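Local coordinates for structural protein VP1 (Trichodysplasia spinulosa-associated polyomavirus, PDB 4U60) that forms the pentameric building block of the viral capsid and binds sialylated glycans, probably so that the virus can attach to glycolipids of the host cell, at residues 107-115 with 252-260; 126-135 with 202-213. All coordinates share one frame; numbering follows the deposited sequence. Where two conformers were deposited one is given.

Contact 1 (107-115 with 252-260)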
# COMPACT_ATOMS: atom_id res chain seq x y z
N ASN C 107 -7.93 8.31 -20.93
CA ASN C 107 -8.41 9.29 -21.91
C ASN C 107 -8.03 10.67 -21.40
O ASN C 107 -8.53 11.10 -20.37
CB ASN C 107 -9.91 9.15 -22.10
CG ASN C 107 -10.45 10.06 -23.20
OD1 ASN C 107 -9.83 11.08 -23.54
ND2 ASN C 107 -11.60 9.71 -23.74
N VAL C 108 -7.15 11.33 -22.13
CA VAL C 108 -6.64 12.64 -21.75
C VAL C 108 -6.75 13.64 -22.90
O VAL C 108 -6.03 14.64 -22.93
CB VAL C 108 -5.19 12.56 -21.22
CG1 VAL C 108 -5.15 11.83 -19.90
CG2 VAL C 108 -4.27 11.89 -22.22
N HIS C 109 -7.67 13.38 -23.83
CA HIS C 109 -7.94 14.31 -24.94
C HIS C 109 -9.35 14.93 -24.89
O HIS C 109 -9.76 15.63 -25.82
CB HIS C 109 -7.68 13.65 -26.30
CG HIS C 109 -8.50 12.42 -26.54
ND1 HIS C 109 -9.84 12.46 -26.88
CD2 HIS C 109 -8.17 11.12 -26.47
CE1 HIS C 109 -10.30 11.22 -26.97
NE2 HIS C 109 -9.29 10.39 -26.75
N MET C 110 -10.09 14.67 -23.81
CA MET C 110 -11.42 15.26 -23.66
C MET C 110 -11.27 16.75 -23.39
O MET C 110 -10.18 17.22 -23.04
CB MET C 110 -12.20 14.57 -22.54
CG MET C 110 -12.60 13.16 -22.94
SD MET C 110 -13.72 12.38 -21.77
CE MET C 110 -12.68 12.20 -20.35
N ALA C 111 -12.36 17.49 -23.56
CA ALA C 111 -12.36 18.94 -23.33
C ALA C 111 -12.30 19.25 -21.85
O ALA C 111 -13.32 19.38 -21.17
CB ALA C 111 -13.57 19.59 -23.96
N THR C 112 -11.07 19.38 -21.37
CA THR C 112 -10.78 19.50 -19.95
C THR C 112 -9.69 20.55 -19.76
O THR C 112 -9.04 20.99 -20.71
CB THR C 112 -10.24 18.17 -19.41
OG1 THR C 112 -9.13 17.74 -20.20
CG2 THR C 112 -11.31 17.09 -19.43
N LYS C 113 -9.49 20.94 -18.51
CA LYS C 113 -8.29 21.67 -18.14
C LYS C 113 -7.09 20.79 -18.50
O LYS C 113 -7.21 19.56 -18.56
CB LYS C 113 -8.32 21.96 -16.64
CG LYS C 113 -7.19 22.83 -16.14
CD LYS C 113 -7.48 23.32 -14.72
CE LYS C 113 -8.36 24.52 -14.71
NZ LYS C 113 -7.64 25.68 -15.30
N ARG C 114 -5.95 21.42 -18.78
CA ARG C 114 -4.79 20.65 -19.22
C ARG C 114 -3.52 21.06 -18.49
O ARG C 114 -3.43 22.13 -17.89
CB ARG C 114 -4.66 20.71 -20.75
CG ARG C 114 -4.35 22.03 -21.35
CD ARG C 114 -4.48 22.02 -22.89
NE ARG C 114 -3.56 21.05 -23.52
CZ ARG C 114 -3.42 20.88 -24.84
NH1 ARG C 114 -2.58 19.97 -25.29
NH2 ARG C 114 -4.12 21.63 -25.71
N MET C 115 -2.54 20.15 -18.53
CA MET C 115 -1.25 20.35 -17.88
C MET C 115 -0.32 21.28 -18.64
O MET C 115 -0.48 21.51 -19.84
CB MET C 115 -0.56 18.99 -17.71
CG MET C 115 -1.28 18.01 -16.82
SD MET C 115 -0.27 16.58 -16.37
CE MET C 115 0.86 17.28 -15.15
N PHE C 252 -13.49 13.06 -10.59
CA PHE C 252 -14.12 14.23 -11.23
C PHE C 252 -13.51 14.49 -12.58
O PHE C 252 -12.29 14.39 -12.78
CB PHE C 252 -13.94 15.47 -10.35
CG PHE C 252 -14.66 15.38 -9.04
CD1 PHE C 252 -16.01 15.67 -8.96
CD2 PHE C 252 -14.00 14.99 -7.89
CE1 PHE C 252 -16.69 15.57 -7.76
CE2 PHE C 252 -14.69 14.87 -6.69
CZ PHE C 252 -16.03 15.17 -6.63
N LEU C 253 -14.36 14.90 -13.52
CA LEU C 253 -13.95 15.47 -14.78
C LEU C 253 -13.81 16.97 -14.59
O LEU C 253 -14.72 17.61 -14.08
CB LEU C 253 -14.99 15.19 -15.84
CG LEU C 253 -14.65 15.67 -17.25
CD1 LEU C 253 -13.66 14.73 -17.91
CD2 LEU C 253 -15.91 15.78 -18.09
N VAL C 254 -12.66 17.51 -14.94
CA VAL C 254 -12.37 18.93 -14.76
C VAL C 254 -12.48 19.65 -16.09
O VAL C 254 -11.61 19.54 -16.95
CB VAL C 254 -10.95 19.15 -14.16
CG1 VAL C 254 -10.70 20.62 -13.90
CG2 VAL C 254 -10.77 18.30 -12.89
N GLY C 255 -13.54 20.44 -16.24
CA GLY C 255 -13.74 21.19 -17.45
C GLY C 255 -12.74 22.30 -17.64
O GLY C 255 -12.00 22.69 -16.74
N LYS C 256 -12.74 22.84 -18.85
CA LYS C 256 -11.82 23.88 -19.26
C LYS C 256 -11.70 25.03 -18.27
O LYS C 256 -10.60 25.49 -17.98
CB LYS C 256 -12.28 24.46 -20.59
CG LYS C 256 -12.26 23.48 -21.74
CD LYS C 256 -11.04 23.70 -22.60
CE LYS C 256 -10.92 22.63 -23.66
NZ LYS C 256 -9.60 22.80 -24.29
N ASP C 257 -12.84 25.47 -17.75
CA ASP C 257 -12.85 26.61 -16.84
C ASP C 257 -12.71 26.23 -15.37
O ASP C 257 -12.77 27.09 -14.51
CB ASP C 257 -14.14 27.41 -17.04
CG ASP C 257 -14.28 27.93 -18.46
OD1 ASP C 257 -13.26 28.32 -19.07
OD2 ASP C 257 -15.43 27.94 -18.96
N GLY C 258 -12.53 24.95 -15.09
CA GLY C 258 -12.40 24.50 -13.70
C GLY C 258 -13.68 23.92 -13.10
O GLY C 258 -13.65 23.40 -12.00
N ASP C 259 -14.78 24.00 -13.85
CA ASP C 259 -16.03 23.34 -13.44
C ASP C 259 -15.87 21.82 -13.40
O ASP C 259 -15.24 21.23 -14.29
CB ASP C 259 -17.16 23.71 -14.41
CG ASP C 259 -16.77 23.55 -15.86
OD1 ASP C 259 -15.94 24.35 -16.37
OD2 ASP C 259 -17.29 22.61 -16.51
N MET C 260 -16.41 21.18 -12.37
CA MET C 260 -16.17 19.76 -12.14
C MET C 260 -17.46 18.97 -12.03
O MET C 260 -18.48 19.47 -11.50
CB MET C 260 -15.29 19.56 -10.90
CG MET C 260 -13.88 20.08 -11.11
SD MET C 260 -12.82 20.23 -9.65
CE MET C 260 -12.58 18.50 -9.25
O HOH W 1 -14.75 21.69 -20.78
O HOH W 2 -7.65 22.86 -22.15

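Contact 2 (126-135 with 202-213). With EDO (1,2-ethanediol), chain S.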
# COMPACT_ATOMS: atom_id res chain seq x y z
N GLU C 126 -10.13 12.18 -12.05
CA GLU C 126 -9.25 11.99 -10.90
C GLU C 126 -9.89 12.60 -9.64
O GLU C 126 -10.81 13.41 -9.74
CB GLU C 126 -7.86 12.56 -11.17
CG GLU C 126 -7.86 14.07 -11.37
CD GLU C 126 -6.54 14.65 -11.79
OE1 GLU C 126 -5.58 13.90 -12.04
OE2 GLU C 126 -6.45 15.90 -11.83
N GLY C 127 -9.38 12.20 -8.48
CA GLY C 127 -9.89 12.65 -7.21
C GLY C 127 -10.64 11.57 -6.46
O GLY C 127 -10.37 10.37 -6.57
N MET C 128 -11.63 12.02 -5.71
CA MET C 128 -12.37 11.16 -4.81
C MET C 128 -12.87 9.87 -5.46
O MET C 128 -13.48 9.91 -6.53
CB MET C 128 -13.58 11.95 -4.32
CG MET C 128 -14.38 11.21 -3.30
SD MET C 128 -16.03 11.92 -3.11
CE MET C 128 -15.62 13.56 -2.57
N ASN C 129 -12.61 8.73 -4.80
CA ASN C 129 -13.16 7.44 -5.18
C ASN C 129 -14.03 6.92 -4.06
O ASN C 129 -13.67 7.05 -2.88
CB ASN C 129 -12.09 6.42 -5.54
CG ASN C 129 -11.76 6.41 -7.02
OD1 ASN C 129 -12.04 5.43 -7.73
ND2 ASN C 129 -11.25 7.54 -7.52
N PHE C 130 -15.16 6.35 -4.43
CA PHE C 130 -16.09 5.74 -3.48
C PHE C 130 -16.67 4.52 -4.14
O PHE C 130 -17.26 4.62 -5.22
CB PHE C 130 -17.18 6.74 -3.05
CG PHE C 130 -18.25 6.15 -2.16
CD1 PHE C 130 -17.97 5.83 -0.84
CD2 PHE C 130 -19.52 5.93 -2.64
CE1 PHE C 130 -18.97 5.30 -0.03
CE2 PHE C 130 -20.52 5.40 -1.83
CZ PHE C 130 -20.23 5.08 -0.53
N HIS C 131 -16.48 3.36 -3.52
CA HIS C 131 -16.90 2.08 -4.09
C HIS C 131 -17.56 1.25 -3.04
O HIS C 131 -16.96 0.96 -2.01
CB HIS C 131 -15.71 1.32 -4.69
CG HIS C 131 -15.02 2.11 -5.74
ND1 HIS C 131 -15.51 2.17 -7.02
CD2 HIS C 131 -13.98 2.96 -5.69
CE1 HIS C 131 -14.78 3.01 -7.73
NE2 HIS C 131 -13.84 3.49 -6.95
N MET C 132 -18.81 0.89 -3.30
CA MET C 132 -19.46 -0.03 -2.41
C MET C 132 -20.44 -0.90 -3.16
O MET C 132 -20.93 -0.56 -4.24
CB MET C 132 -20.13 0.71 -1.26
CG MET C 132 -21.36 1.49 -1.67
SD MET C 132 -22.89 0.50 -1.77
CE MET C 132 -23.25 0.08 -0.07
N PHE C 133 -20.64 -2.10 -2.63
CA PHE C 133 -21.71 -2.94 -3.15
C PHE C 133 -22.31 -3.72 -1.98
O PHE C 133 -21.70 -3.87 -0.92
CB PHE C 133 -21.26 -3.88 -4.28
CG PHE C 133 -20.37 -5.00 -3.85
CD1 PHE C 133 -18.99 -4.81 -3.76
CD2 PHE C 133 -20.89 -6.23 -3.53
CE1 PHE C 133 -18.15 -5.84 -3.37
CE2 PHE C 133 -20.04 -7.26 -3.12
CZ PHE C 133 -18.67 -7.05 -3.04
N ALA C 134 -23.54 -4.16 -2.19
CA ALA C 134 -24.25 -4.93 -1.20
C ALA C 134 -25.14 -5.94 -1.91
O ALA C 134 -25.70 -5.66 -2.99
CB ALA C 134 -25.08 -4.03 -0.32
N VAL C 135 -25.20 -7.13 -1.35
CA VAL C 135 -26.10 -8.20 -1.82
C VAL C 135 -26.86 -8.71 -0.60
O VAL C 135 -26.26 -9.05 0.42
CB VAL C 135 -25.33 -9.35 -2.49
CG1 VAL C 135 -26.29 -10.44 -3.01
CG2 VAL C 135 -24.46 -8.85 -3.63
N ARG C 202 -24.99 -8.51 2.94
CA ARG C 202 -23.55 -8.29 3.11
C ARG C 202 -23.21 -7.04 2.33
O ARG C 202 -23.62 -6.90 1.18
CB ARG C 202 -22.76 -9.46 2.55
CG ARG C 202 -23.23 -10.82 3.02
CD ARG C 202 -23.18 -10.97 4.54
NE ARG C 202 -23.60 -12.32 4.85
CZ ARG C 202 -24.74 -12.68 5.44
NH1 ARG C 202 -25.60 -11.78 5.95
NH2 ARG C 202 -25.00 -13.95 5.55
N TYR C 203 -22.46 -6.13 2.94
CA TYR C 203 -22.01 -4.93 2.21
C TYR C 203 -20.52 -4.68 2.43
O TYR C 203 -19.94 -5.08 3.45
CB TYR C 203 -22.83 -3.67 2.57
CG TYR C 203 -22.83 -3.28 4.03
CD1 TYR C 203 -21.78 -2.54 4.58
CD2 TYR C 203 -23.88 -3.65 4.86
CE1 TYR C 203 -21.79 -2.19 5.93
CE2 TYR C 203 -23.91 -3.30 6.20
CZ TYR C 203 -22.87 -2.58 6.73
OH TYR C 203 -22.88 -2.24 8.06
N TYR C 204 -19.91 -4.05 1.42
CA TYR C 204 -18.47 -3.82 1.38
C TYR C 204 -18.28 -2.47 0.76
O TYR C 204 -18.80 -2.21 -0.31
CB TYR C 204 -17.74 -4.88 0.51
CG TYR C 204 -18.18 -6.30 0.78
CD1 TYR C 204 -19.38 -6.78 0.25
CD2 TYR C 204 -17.41 -7.15 1.54
CE1 TYR C 204 -19.81 -8.07 0.51
CE2 TYR C 204 -17.84 -8.46 1.79
CZ TYR C 204 -19.03 -8.91 1.27
OH TYR C 204 -19.49 -10.20 1.48
N GLY C 205 -17.47 -1.63 1.40
CA GLY C 205 -17.25 -0.30 0.86
C GLY C 205 -15.88 0.27 1.16
O GLY C 205 -15.20 -0.16 2.11
N SER C 206 -15.46 1.22 0.32
CA SER C 206 -14.23 1.95 0.51
C SER C 206 -14.37 3.39 0.02
O SER C 206 -15.17 3.69 -0.86
CB SER C 206 -13.07 1.30 -0.25
OG SER C 206 -13.32 1.28 -1.62
N TYR C 207 -13.55 4.25 0.59
CA TYR C 207 -13.52 5.66 0.22
C TYR C 207 -12.06 6.10 0.22
O TYR C 207 -11.33 5.85 1.19
CB TYR C 207 -14.29 6.49 1.24
CG TYR C 207 -14.22 7.98 1.07
CD1 TYR C 207 -13.20 8.73 1.68
CD2 TYR C 207 -15.18 8.66 0.33
CE1 TYR C 207 -13.14 10.11 1.54
CE2 TYR C 207 -15.13 10.04 0.18
CZ TYR C 207 -14.11 10.76 0.80
OH TYR C 207 -14.09 12.14 0.67
N THR C 208 -11.63 6.73 -0.88
CA THR C 208 -10.35 7.42 -0.92
C THR C 208 -10.63 8.85 -1.32
O THR C 208 -11.19 9.09 -2.39
CB THR C 208 -9.42 6.80 -1.96
OG1 THR C 208 -9.16 5.44 -1.61
CG2 THR C 208 -8.13 7.56 -2.07
N GLY C 209 -10.29 9.81 -0.46
CA GLY C 209 -10.67 11.19 -0.67
C GLY C 209 -9.59 12.05 -1.27
O GLY C 209 -8.79 11.58 -2.11
N GLY C 210 -9.54 13.30 -0.84
CA GLY C 210 -8.59 14.26 -1.35
C GLY C 210 -9.07 14.93 -2.61
O GLY C 210 -10.16 14.63 -3.09
N GLN C 211 -8.25 15.84 -3.15
CA GLN C 211 -8.71 16.73 -4.24
C GLN C 211 -8.54 16.19 -5.66
O GLN C 211 -9.51 16.17 -6.45
CB GLN C 211 -7.99 18.08 -4.12
CG GLN C 211 -8.50 18.91 -2.96
CD GLN C 211 -7.74 20.21 -2.76
OE1 GLN C 211 -7.35 20.88 -3.71
NE2 GLN C 211 -7.49 20.54 -1.51
N SER C 212 -7.30 15.79 -5.96
CA SER C 212 -6.89 15.32 -7.29
C SER C 212 -6.23 13.94 -7.23
O SER C 212 -5.46 13.56 -8.12
CB SER C 212 -5.91 16.31 -7.91
OG SER C 212 -6.43 17.62 -7.92
N THR C 213 -6.57 13.19 -6.20
CA THR C 213 -5.98 11.89 -5.92
C THR C 213 -6.05 10.93 -7.09
O THR C 213 -7.10 10.81 -7.74
CB THR C 213 -6.71 11.28 -4.72
OG1 THR C 213 -6.86 12.32 -3.74
CG2 THR C 213 -5.95 10.10 -4.16
C1 EDO S . -28.28 -14.24 6.61
O1 EDO S . -27.08 -14.41 7.36
C2 EDO S . -29.38 -15.18 7.10
O2 EDO S . -30.65 -14.50 7.19
O HOH W 3 -10.14 16.15 -9.20
O HOH W 4 -8.08 17.49 -10.47
O HOH W 5 -3.37 14.10 -10.08
O HOH W 6 -11.72 14.85 -5.26

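Contact 1 (107-115 with 252-260)
Leu253 CD1 touches two side chains of the 107-115 loop, Met110 CE at 3.6 Å and Thr112 CG2 at 3.7 Å. The methionine reaches it because its chain, extended through SD, bends at the last torsion (chi3 -67°) and turns the terminal methyl toward the leucine. Thr112 turns its methyl branch to Leu253, the two side chains crossing at about a right angle, while Thr112 CB lies 3.1 Å from Val254 O. A single direct hydrogen bond joins the two backbones, Lys113 N to Val254 O at 3.0 Å, with the donor tilted 31° from the carbonyl plane. Next to it, Val254 CG1 packs against Lys113 CB.

Lys256, its chain bent at chi2 (-101°), lies along the loop from Ala111 to Thr112. Its CE is 4.0 Å from Ala111 CB, and the chain passes over Thr112 O without its ammonium bonding that oxygen directly; one water spans the pair, 2.7 Å from Thr112 O and 2.9 Å from Lys256 NZ. A second water links the carbonyl of Ala111, the central residue of an inverse gamma turn, to Lys256 N. Two bridged carbonyls thus fix the loop to the type I turn Gly255-Gly258, whose last residue has backbone angles that suit glycine.

Lys256 NZ also makes a weak hydrogen bond to Ala52 O of a second subunit. His109 and Arg114, both in a glycan pocket, flank the touching residues along the loop. The contact therefore pins the long connection between strands 86-99 and 129-136 to the end of strand 241-254, where the chain turns back into strand 260-279.

Contact 2 (126-135 with 202-213)
Phe133 and Tyr204 are partners in a hydrogen-bonded antiparallel pair; their rings are nearly parallel (planes at 23°) but slid apart so that they barely overlap, centroids 4.8 Å from each other. Tyr204 CD1 lies over one face of the phenylalanine ring, 3.4 Å from Phe133 CZ. Phe133 attains this by placing CG between its backbone N and carbonyl carbon (chi1 71°), which folds the ring back over the neighbouring strand.

On the other face of the sheet, the CD2-CE2 side of the Tyr207 ring meets both Phe130 and Met128. Phe130 CD1 comes to the edge of the tyrosine ring, 4.1 Å from Tyr207 CD2, while Met128 CG lies 3.7 Å from Tyr207 CE2. The methionine sulfur adds an oblique Met-aromatic contact. Farther along this face, Ala134 CB meets Tyr203 CB, and Met132 CB rests on Gly205 CA.

Seven consecutive bridges, from Asn129-Thr208 to Val135-Arg202, establish the register, and the strand axes run 179° apart. This is an antiparallel ladder of the jelly-roll fold. Strand 241-254 flanks it beyond 129-135, and a strand of a third subunit pairs with residues 204-208, carrying the sheet across the interface.

His131 and Asn129 share a face with Phe133. The imidazole NE2 donates to Asn129 OD1 at 2.8 Å, in the carbonyl plane and on a lone pair; ND1 is bonded to Asp248, so both ring nitrogens are held and the ring's rotation is fixed. Asn129 ND2 in turn bonds Gly127 O.

Past the strand ends, Gly127 N donates to Thr213 O. One water connects Met128 N with the carbonyls of Gly210 and Gln211, and another donates to both Glu126 OE1 and Ser212 O, while Glu126 OE2 bonds Gln211 of a second subunit.

Overall arrangement
Contacts 1 and 2 have centres 21 Å apart and meet near the end of strand 241-254, at Phe252: Phe252 N lies 2.8 Å from Glu126 O, a probable hydrogen bond, and Phe252 CE2 is 3.9 Å from Met128 CB. Strands 241-254 and 129-136 are neighbours in one sheet, so contact 1 holds its loop against the end of a strand that, farther back, lies beside strand 129-136 of contact 2. Their distances from sugar differ: in contact 1 Arg114 touches a galactose and the Lys256 side chain is about 6 Å from a sialic acid, whereas in contact 2 the Met128 side chain is about 14 Å from one. Both contacts also touch the third subunit.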